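Local coordinates for 3-HSA hydroxylase, oxygenase (Rhodococcus sp., PDB 2RFQ), which catalyses the FMN-dependent ortho-hydroxylation of the phenolic steroid intermediate 3-HSA to the catechol 3,4-DHSA during bacterial breakdown of cholesterol, at residues L53-A63 and E222-K230; I88-L96 and D113-A121. All coordinates share one frame; numbering follows the deposited sequence. Where two conformers were deposited one is given.

In the fold
From the N terminus, the chain first supplies the turn 53-63, between helices 38-47 and 65-76, which will become one half of contact 1. Helix 80-96 follows; its last two turns are met soon afterwards by residues 113-121, so that contact 2 closes a short loop containing helix 101-108. The chain then builds most of the sheet before 222-230 returns to the early turn, closing the far longer loop of contact 1 just ahead of helix 233-266. The small loop thus lies wholly within the large one, and the two do not cross. They touch at Trp94 of helix 80-96, whose indole packs by Tyr229 and whose NE1 probably hydrogen-bonds to Val228 O.

Contact 1 (L53-A63 and E222-K230); sequences LQPEQWGGYQA and ERNTAPVYK
With CG set between its backbone N and carbonyl carbon (chi1 68°) and an extended chain beyond, Gln57 holds its amide out to Asn224, while Tyr229, CG anti to its carbonyl carbon (chi1 -55°), sends its hydroxyl toward Leu53. Gln57 NE2 donates to Asn224 OD1 at 2.9 Å; the bond is fairly straight (161°), close to the plane of the glutamine amide but tilted from that of the asparagine. A water that accepts from Gln57 N donates to the same OD1, giving this oxygen two donors. A leucine in place of Gln57 has no N-H to offer, and Asn224 OD1 would probably lose its direct donor and lean on the water alone within this contact. Arg223 NH2 comes to 3.1 Å from Gln57 OE1 at a poor angle, and that oxygen is instead hydrogen-bonded to Gln101. Here two irregular loops of an acyl-CoA dehydrogenase-like fold meet: 53-63 joins helices of the N-terminal domain, and 222-230 leads into the long helix 233-266. Tyr229 OH donates to Leu53 O at 2.7 Å, standing above the carbonyl plane although the oxygen lies at the edge of the ring. Pro55 suits its place beside the phenol because its ring is apolar: CG packs 3.9 Å from Tyr229 CZ, and its N, having no hydrogen, makes no bond to the hydroxyl. Gln62 OE1 accepts from Glu56 N, fixing the amide while Gln62 NE2 lies 3.6 Å from the small methyl Ala226 CB. Waters bridge Gln62 OE1 to Ala226 N and Gln62 O to Val228 N, and Leu53 CD2 meets Val228 CG2 at 4.0 Å.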
loop_
_atom_site.group_PDB
_atom_site.type_symbol
_atom_site.label_atom_id
_atom_site.label_comp_id
_atom_site.label_asym_id
_atom_site.label_seq_id
_atom_site.Cartn_x
_atom_site.Cartn_y
_atom_site.Cartn_z
ATOM N N LEU A 53 -3.662 37.230 6.838
ATOM C CA LEU A 53 -5.133 37.097 6.883
ATOM C C LEU A 53 -5.807 38.119 7.819
ATOM O O LEU A 53 -7.011 38.009 8.113
ATOM C CB LEU A 53 -5.561 35.670 7.245
ATOM C CG LEU A 53 -5.096 34.594 6.248
ATOM C CD1 LEU A 53 -5.579 33.244 6.730
ATOM C CD2 LEU A 53 -5.612 34.839 4.830
ATOM N N GLN A 54 -5.019 39.075 8.313
ATOM C CA GLN A 54 -5.552 40.147 9.162
ATOM C C GLN A 54 -6.298 41.193 8.309
ATOM O O GLN A 54 -5.899 41.444 7.175
ATOM C CB GLN A 54 -4.407 40.796 9.934
ATOM C CG GLN A 54 -4.835 41.868 10.915
ATOM C CD GLN A 54 -3.646 42.441 11.664
ATOM O OE1 GLN A 54 -2.592 42.668 11.073
ATOM N NE2 GLN A 54 -3.810 42.690 12.961
ATOM N N PRO A 55 -7.420 41.732 8.822
ATOM C CA PRO A 55 -8.195 42.733 8.043
ATOM C C PRO A 55 -7.425 44.002 7.691
ATOM O O PRO A 55 -6.521 44.431 8.433
ATOM C CB PRO A 55 -9.410 43.031 8.945
ATOM C CG PRO A 55 -9.581 41.733 9.745
ATOM C CD PRO A 55 -8.139 41.338 10.056
ATOM N N GLU A 56 -7.770 44.572 6.538
ATOM C CA GLU A 56 -7.168 45.828 6.117
ATOM C C GLU A 56 -7.309 46.929 7.187
ATOM O O GLU A 56 -6.404 47.755 7.355
ATOM C CB GLU A 56 -7.782 46.261 4.791
ATOM C CG GLU A 56 -7.165 47.527 4.201
ATOM C CD GLU A 56 -7.802 48.794 4.723
ATOM O OE1 GLU A 56 -8.937 48.734 5.244
ATOM O OE2 GLU A 56 -7.163 49.865 4.593
ATOM N N GLN A 57 -8.421 46.935 7.928
ATOM C CA GLN A 57 -8.647 48.029 8.899
ATOM C C GLN A 57 -7.595 48.016 10.013
ATOM O O GLN A 57 -7.367 49.040 10.664
ATOM C CB GLN A 57 -10.062 47.995 9.488
ATOM C CG GLN A 57 -10.356 46.814 10.383
ATOM C CD GLN A 57 -11.606 47.029 11.209
ATOM O OE1 GLN A 57 -11.746 48.062 11.905
ATOM N NE2 GLN A 57 -12.517 46.063 11.153
ATOM N N TRP A 58 -6.950 46.863 10.217
ATOM C CA TRP A 58 -5.933 46.702 11.262
ATOM C C TRP A 58 -4.507 46.673 10.669
ATOM O O TRP A 58 -3.548 46.262 11.329
ATOM C CB TRP A 58 -6.203 45.430 12.103
ATOM C CG TRP A 58 -7.553 45.419 12.724
ATOM C CD1 TRP A 58 -8.591 44.577 12.425
ATOM C CD2 TRP A 58 -8.050 46.334 13.712
ATOM N NE1 TRP A 58 -9.697 44.899 13.192
ATOM C CE2 TRP A 58 -9.387 45.973 13.984
ATOM C CE3 TRP A 58 -7.484 47.402 14.417
ATOM C CZ2 TRP A 58 -10.176 46.659 14.920
ATOM C CZ3 TRP A 58 -8.268 48.092 15.343
ATOM C CH2 TRP A 58 -9.602 47.715 15.582
ATOM N N GLY A 59 -4.376 47.092 9.414
ATOM C CA GLY A 59 -3.081 47.121 8.747
ATOM C C GLY A 59 -2.713 45.800 8.091
ATOM O O GLY A 59 -1.565 45.599 7.712
ATOM N N GLY A 60 -3.702 44.920 7.928
ATOM C CA GLY A 60 -3.461 43.578 7.372
ATOM C C GLY A 60 -3.653 43.481 5.872
ATOM O O GLY A 60 -4.144 44.426 5.221
ATOM N N TYR A 61 -3.263 42.335 5.309
ATOM C CA TYR A 61 -3.362 42.113 3.868
ATOM C C TYR A 61 -4.698 41.536 3.426
ATOM O O TYR A 61 -4.989 41.560 2.231
ATOM C CB TYR A 61 -2.271 41.144 3.383
ATOM C CG TYR A 61 -0.852 41.660 3.494
ATOM C CD1 TYR A 61 -0.256 42.354 2.438
ATOM C CD2 TYR A 61 -0.085 41.402 4.637
ATOM C CE1 TYR A 61 1.073 42.807 2.529
ATOM C CE2 TYR A 61 1.232 41.850 4.735
ATOM C CZ TYR A 61 1.809 42.546 3.677
ATOM O OH TYR A 61 3.106 43.009 3.779
ATOM N N GLN A 62 -5.485 41.001 4.368
ATOM C CA GLN A 62 -6.704 40.228 4.019
ATOM C C GLN A 62 -6.545 39.456 2.706
ATOM O O GLN A 62 -7.317 39.609 1.745
ATOM C CB GLN A 62 -7.967 41.101 4.026
ATOM C CG GLN A 62 -7.848 42.400 3.249
ATOM C CD GLN A 62 -9.050 43.283 3.453
ATOM O OE1 GLN A 62 -9.544 43.439 4.583
ATOM N NE2 GLN A 62 -9.546 43.879 2.352
ATOM N N ALA A 63 -5.510 38.622 2.682
ATOM C CA ALA A 63 -4.938 38.093 1.455
ATOM C C ALA A 63 -5.759 36.966 0.856
ATOM O O ALA A 63 -6.559 36.336 1.554
ATOM C CB ALA A 63 -3.518 37.587 1.736
ATOM N N GLU A 222 -19.522 42.576 8.956
ATOM C CA GLU A 222 -20.175 43.844 8.603
ATOM C C GLU A 222 -19.134 44.845 8.100
ATOM O O GLU A 222 -19.314 45.482 7.057
ATOM C CB GLU A 222 -20.945 44.412 9.800
ATOM C CG GLU A 222 -21.666 45.712 9.474
ATOM C CD GLU A 222 -22.352 46.360 10.688
ATOM O OE1 GLU A 222 -22.180 45.874 11.836
ATOM O OE2 GLU A 222 -23.043 47.384 10.487
ATOM N N ARG A 223 -18.028 44.945 8.832
ATOM C CA ARG A 223 -16.937 45.840 8.451
ATOM C C ARG A 223 -15.817 45.121 7.698
ATOM O O ARG A 223 -15.155 45.721 6.862
ATOM C CB ARG A 223 -16.406 46.590 9.682
ATOM C CG ARG A 223 -17.442 47.537 10.288
ATOM C CD ARG A 223 -16.848 48.521 11.292
ATOM N NE ARG A 223 -15.513 48.967 10.885
ATOM C CZ ARG A 223 -14.870 50.011 11.400
ATOM N NH1 ARG A 223 -15.442 50.744 12.352
ATOM N NH2 ARG A 223 -13.659 50.327 10.947
ATOM N N ASN A 224 -15.596 43.837 7.999
ATOM C CA ASN A 224 -14.551 43.086 7.308
ATOM C C ASN A 224 -15.167 42.334 6.127
ATOM O O ASN A 224 -15.555 41.169 6.238
ATOM C CB ASN A 224 -13.817 42.151 8.278
ATOM C CG ASN A 224 -13.080 42.912 9.374
ATOM O OD1 ASN A 224 -12.516 43.977 9.127
ATOM N ND2 ASN A 224 -13.070 42.359 10.588
ATOM N N THR A 225 -15.263 43.041 5.005
ATOM C CA THR A 225 -16.063 42.591 3.861
ATOM C C THR A 225 -15.255 41.800 2.822
ATOM O O THR A 225 -15.833 41.334 1.810
ATOM C CB THR A 225 -16.745 43.803 3.150
ATOM O OG1 THR A 225 -15.716 44.669 2.662
ATOM C CG2 THR A 225 -17.634 44.580 4.133
ATOM N N ALA A 226 -13.943 41.645 3.049
ATOM C CA ALA A 226 -13.089 40.954 2.074
ATOM C C ALA A 226 -13.587 39.512 1.851
ATOM O O ALA A 226 -14.058 38.860 2.798
ATOM C CB ALA A 226 -11.636 40.947 2.506
ATOM N N PRO A 227 -13.515 39.022 0.600
ATOM C CA PRO A 227 -14.055 37.669 0.335
ATOM C C PRO A 227 -13.374 36.551 1.128
ATOM O O PRO A 227 -14.008 35.523 1.389
ATOM C CB PRO A 227 -13.864 37.484 -1.180
ATOM C CG PRO A 227 -12.762 38.507 -1.556
ATOM C CD PRO A 227 -13.062 39.681 -0.651
ATOM N N VAL A 228 -12.122 36.738 1.537
ATOM C CA VAL A 228 -11.453 35.675 2.297
ATOM C C VAL A 228 -12.219 35.336 3.599
ATOM O O VAL A 228 -12.194 34.178 4.051
ATOM C CB VAL A 228 -9.958 36.007 2.586
ATOM C CG1 VAL A 228 -9.820 37.181 3.571
ATOM C CG2 VAL A 228 -9.226 34.770 3.117
ATOM N N TYR A 229 -12.930 36.316 4.177
ATOM C CA TYR A 229 -13.625 36.067 5.460
ATOM C C TYR A 229 -14.942 35.301 5.288
ATOM O O TYR A 229 -15.574 34.939 6.287
ATOM C CB TYR A 229 -13.807 37.361 6.289
ATOM C CG TYR A 229 -12.487 38.032 6.517
ATOM C CD1 TYR A 229 -11.466 37.370 7.223
ATOM C CD2 TYR A 229 -12.209 39.287 5.973
ATOM C CE1 TYR A 229 -10.195 37.928 7.378
ATOM C CE2 TYR A 229 -10.968 39.871 6.141
ATOM C CZ TYR A 229 -9.965 39.199 6.849
ATOM O OH TYR A 229 -8.725 39.754 7.004
ATOM N N LYS A 230 -15.333 35.028 4.037
ATOM C CA LYS A 230 -16.538 34.234 3.764
ATOM C C LYS A 230 -16.163 32.766 3.495
ATOM O O LYS A 230 -17.036 31.933 3.202
ATOM C CB LYS A 230 -17.325 34.839 2.605
ATOM C CG LYS A 230 -17.840 36.214 2.976
ATOM C CD LYS A 230 -18.646 36.849 1.861
ATOM C CE LYS A 230 -19.302 38.138 2.379
ATOM N NZ LYS A 230 -18.329 39.266 2.552
HETATM O O HOH W 1 -11.104 45.600 7.311
HETATM O O HOH W 2 -9.734 38.693 0.413
HETATM O O HOH W 3 -12.241 43.271 4.966
#

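Contact 2 (I88-L96 and D113-A121); sequences IIGVHNWHL and DVRISSSYA
His92 faces the strand squarely and carries the heart of the contact: its ND1 donates to Ile116 O at 2.7 Å (158°), with the acceptor close to the imidazole plane but the donor well above the plane of the carbonyl. The other ring nitrogen, NE2, comes to 2.7 Å from Ser118 OG, an approach that a small serine permits. One turn along the helix, His95 ND1 and Tyr120 OH share a hydrogen bond of 2.7 Å in which either may be the donor; the two rings meet rim to rim. The His92 and Tyr120 rings also meet, obliquely, with Tyr120 OH 3.2 Å from His92 CD2, and the three rings form an aromatic cluster. Beside it, branched and apolar Ile116 lies against the helix, its CD1 4.0 Å from Leu96 CD2. What positions these groups comes next. CG of His92 stands anti to its carbonyl carbon (chi1 -60°), which brings one face of the ring against Ile88 O of the preceding turn, 3.0 Å over its centre. Asn93 ND2 is bonded to Phe50 O and to a water that donates to Val114 O, anchoring the residues ahead of the strand. Trp233 meets Tyr120 edge-to-face and also packs against His95. The strand itself runs parallel to 150-159 in the sheet, and Ser118 O accepts from Ser142 OG. Helix 88-96 thus crosses strand 116-119 almost perpendicularly (94°), joining the N-terminal helices to the beta domain as in acyl-CoA dehydrogenases, and the strand side brings Ser118, Ser119 and Tyr120, assigned by similarity to the FMN site.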
loop_
_atom_site.group_PDB
_atom_site.type_symbol
_atom_site.label_atom_id
_atom_site.label_comp_id
_atom_site.label_asym_id
_atom_site.label_seq_id
_atom_site.Cartn_x
_atom_site.Cartn_y
_atom_site.Cartn_z
ATOM N N ILE A 88 -1.073 28.130 12.658
ATOM C CA ILE A 88 -2.209 28.207 13.585
ATOM C C ILE A 88 -2.371 29.634 14.132
ATOM O O ILE A 88 -3.484 30.207 14.104
ATOM C CB ILE A 88 -2.099 27.131 14.678
ATOM C CG1 ILE A 88 -2.177 25.754 14.013
ATOM C CG2 ILE A 88 -3.272 27.231 15.630
ATOM C CD1 ILE A 88 -1.350 24.627 14.682
ATOM N N ILE A 89 -1.279 30.229 14.594
ATOM C CA ILE A 89 -1.367 31.602 15.098
ATOM C C ILE A 89 -1.793 32.563 13.973
ATOM O O ILE A 89 -2.590 33.464 14.196
ATOM C CB ILE A 89 -0.062 32.056 15.805
ATOM C CG1 ILE A 89 0.235 31.137 17.005
ATOM C CG2 ILE A 89 -0.179 33.499 16.264
ATOM C CD1 ILE A 89 1.208 31.704 18.020
ATOM N N GLY A 90 -1.289 32.334 12.763
ATOM C CA GLY A 90 -1.653 33.183 11.637
ATOM C C GLY A 90 -3.145 33.099 11.331
ATOM O O GLY A 90 -3.779 34.105 11.015
ATOM N N VAL A 91 -3.715 31.895 11.414
ATOM C CA VAL A 91 -5.127 31.735 11.063
ATOM C C VAL A 91 -6.045 32.374 12.110
ATOM O O VAL A 91 -7.189 32.721 11.817
ATOM C CB VAL A 91 -5.504 30.264 10.777
ATOM C CG1 VAL A 91 -6.012 29.563 12.045
ATOM C CG2 VAL A 91 -6.577 30.216 9.674
ATOM N N HIS A 92 -5.544 32.548 13.339
ATOM C CA HIS A 92 -6.364 33.193 14.364
ATOM C C HIS A 92 -6.677 34.634 14.007
ATOM O O HIS A 92 -7.659 35.178 14.484
ATOM C CB HIS A 92 -5.702 33.108 15.729
ATOM C CG HIS A 92 -5.470 31.705 16.164
ATOM N ND1 HIS A 92 -4.406 31.342 16.963
ATOM C CD2 HIS A 92 -6.120 30.558 15.850
ATOM C CE1 HIS A 92 -4.437 30.035 17.157
ATOM N NE2 HIS A 92 -5.462 29.539 16.489
ATOM N N ASN A 93 -5.849 35.245 13.164
ATOM C CA ASN A 93 -6.099 36.637 12.729
ATOM C C ASN A 93 -7.244 36.707 11.727
ATOM O O ASN A 93 -7.939 37.720 11.633
ATOM C CB ASN A 93 -4.810 37.295 12.217
ATOM C CG ASN A 93 -3.807 37.544 13.351
ATOM O OD1 ASN A 93 -4.140 37.376 14.531
ATOM N ND2 ASN A 93 -2.574 37.904 13.002
ATOM N N TRP A 94 -7.439 35.605 11.018
ATOM C CA TRP A 94 -8.613 35.404 10.183
ATOM C C TRP A 94 -9.845 35.195 11.091
ATOM O O TRP A 94 -10.895 35.813 10.903
ATOM C CB TRP A 94 -8.393 34.181 9.260
ATOM C CG TRP A 94 -9.564 33.839 8.356
ATOM C CD1 TRP A 94 -9.748 34.245 7.056
ATOM C CD2 TRP A 94 -10.699 33.018 8.685
ATOM N NE1 TRP A 94 -10.948 33.748 6.563
ATOM C CE2 TRP A 94 -11.536 32.979 7.536
ATOM C CE3 TRP A 94 -11.083 32.303 9.829
ATOM C CZ2 TRP A 94 -12.727 32.267 7.502
ATOM C CZ3 TRP A 94 -12.312 31.587 9.791
ATOM C CH2 TRP A 94 -13.101 31.588 8.641
ATOM N N HIS A 95 -9.715 34.310 12.071
ATOM C CA HIS A 95 -10.843 34.009 12.970
ATOM C C HIS A 95 -11.304 35.267 13.713
ATOM O O HIS A 95 -12.512 35.542 13.792
ATOM C CB HIS A 95 -10.450 32.904 13.972
ATOM C CG HIS A 95 -11.612 32.342 14.744
ATOM N ND1 HIS A 95 -11.442 31.441 15.772
ATOM C CD2 HIS A 95 -12.952 32.539 14.632
ATOM C CE1 HIS A 95 -12.624 31.105 16.268
ATOM N NE2 HIS A 95 -13.559 31.744 15.584
ATOM N N LEU A 96 -10.358 36.066 14.210
ATOM C CA LEU A 96 -10.743 37.262 14.956
ATOM C C LEU A 96 -11.507 38.278 14.101
ATOM O O LEU A 96 -12.322 39.031 14.618
ATOM C CB LEU A 96 -9.527 37.922 15.610
ATOM C CG LEU A 96 -9.850 39.031 16.619
ATOM C CD1 LEU A 96 -10.683 38.524 17.785
ATOM C CD2 LEU A 96 -8.570 39.725 17.131
ATOM N N ASP A 113 -0.042 44.242 16.054
ATOM C CA ASP A 113 0.818 43.039 15.990
ATOM C C ASP A 113 0.517 42.015 17.087
ATOM O O ASP A 113 1.183 40.999 17.183
ATOM C CB ASP A 113 2.304 43.429 16.051
ATOM C CG ASP A 113 2.756 44.171 14.819
ATOM O OD1 ASP A 113 2.645 43.618 13.701
ATOM O OD2 ASP A 113 3.211 45.322 14.971
ATOM N N VAL A 114 -0.468 42.286 17.936
ATOM C CA VAL A 114 -0.805 41.325 18.992
ATOM C C VAL A 114 -1.226 39.971 18.376
ATOM O O VAL A 114 -1.898 39.941 17.346
ATOM C CB VAL A 114 -1.898 41.908 19.911
ATOM C CG1 VAL A 114 -2.549 40.823 20.776
ATOM C CG2 VAL A 114 -1.290 43.031 20.774
ATOM N N ARG A 115 -0.818 38.876 19.024
ATOM C CA ARG A 115 -1.103 37.511 18.576
ATOM C C ARG A 115 -2.057 36.804 19.541
ATOM O O ARG A 115 -2.159 37.151 20.734
ATOM C CB ARG A 115 0.190 36.705 18.465
ATOM C CG ARG A 115 1.063 37.127 17.289
ATOM C CD ARG A 115 2.314 36.269 17.217
ATOM N NE ARG A 115 3.354 36.664 18.165
ATOM C CZ ARG A 115 4.247 37.635 17.934
ATOM N NH1 ARG A 115 4.199 38.361 16.804
ATOM N NH2 ARG A 115 5.169 37.913 18.854
ATOM N N ILE A 116 -2.722 35.799 18.998
ATOM C CA ILE A 116 -3.758 35.048 19.714
ATOM C C ILE A 116 -3.407 33.576 19.535
ATOM O O ILE A 116 -3.017 33.179 18.431
ATOM C CB ILE A 116 -5.146 35.318 19.028
ATOM C CG1 ILE A 116 -5.513 36.807 19.085
ATOM C CG2 ILE A 116 -6.278 34.524 19.665
ATOM C CD1 ILE A 116 -5.285 37.512 17.767
ATOM N N SER A 117 -3.512 32.774 20.601
ATOM C CA SER A 117 -3.332 31.315 20.451
ATOM C C SER A 117 -4.698 30.665 20.563
ATOM O O SER A 117 -5.693 31.368 20.803
ATOM C CB SER A 117 -2.323 30.742 21.462
ATOM O OG SER A 117 -2.844 30.700 22.782
ATOM N N SER A 118 -4.782 29.352 20.366
ATOM C CA SER A 118 -6.106 28.731 20.471
ATOM C C SER A 118 -6.062 27.346 21.038
ATOM O O SER A 118 -4.999 26.728 21.127
ATOM C CB SER A 118 -6.756 28.628 19.088
ATOM O OG SER A 118 -6.022 27.686 18.300
ATOM N N SER A 119 -7.242 26.851 21.393
ATOM C CA SER A 119 -7.421 25.419 21.592
ATOM C C SER A 119 -8.891 25.199 21.300
ATOM O O SER A 119 -9.741 25.608 22.081
ATOM C CB SER A 119 -7.057 25.012 23.021
ATOM O OG SER A 119 -7.263 23.615 23.230
ATOM N N TYR A 120 -9.191 24.623 20.135
ATOM C CA TYR A 120 -10.605 24.585 19.698
ATOM C C TYR A 120 -11.384 23.365 20.154
ATOM O O TYR A 120 -12.632 23.376 20.133
ATOM C CB TYR A 120 -10.709 24.735 18.178
ATOM C CG TYR A 120 -10.319 26.091 17.636
ATOM C CD1 TYR A 120 -11.034 27.247 17.980
ATOM C CD2 TYR A 120 -9.243 26.218 16.749
ATOM C CE1 TYR A 120 -10.662 28.503 17.441
ATOM C CE2 TYR A 120 -8.872 27.444 16.211
ATOM C CZ TYR A 120 -9.587 28.596 16.569
ATOM O OH TYR A 120 -9.251 29.828 16.033
ATOM N N ALA A 121 -10.673 22.319 20.589
ATOM C CA ALA A 121 -11.334 21.127 21.122
ATOM C C ALA A 121 -12.043 21.483 22.428
ATOM O O ALA A 121 -11.559 22.330 23.185
ATOM C CB ALA A 121 -10.320 20.026 21.379
HETATM O O HOH W 4 -2.614 35.693 16.046
HETATM O O HOH W 5 -0.790 39.097 14.819
#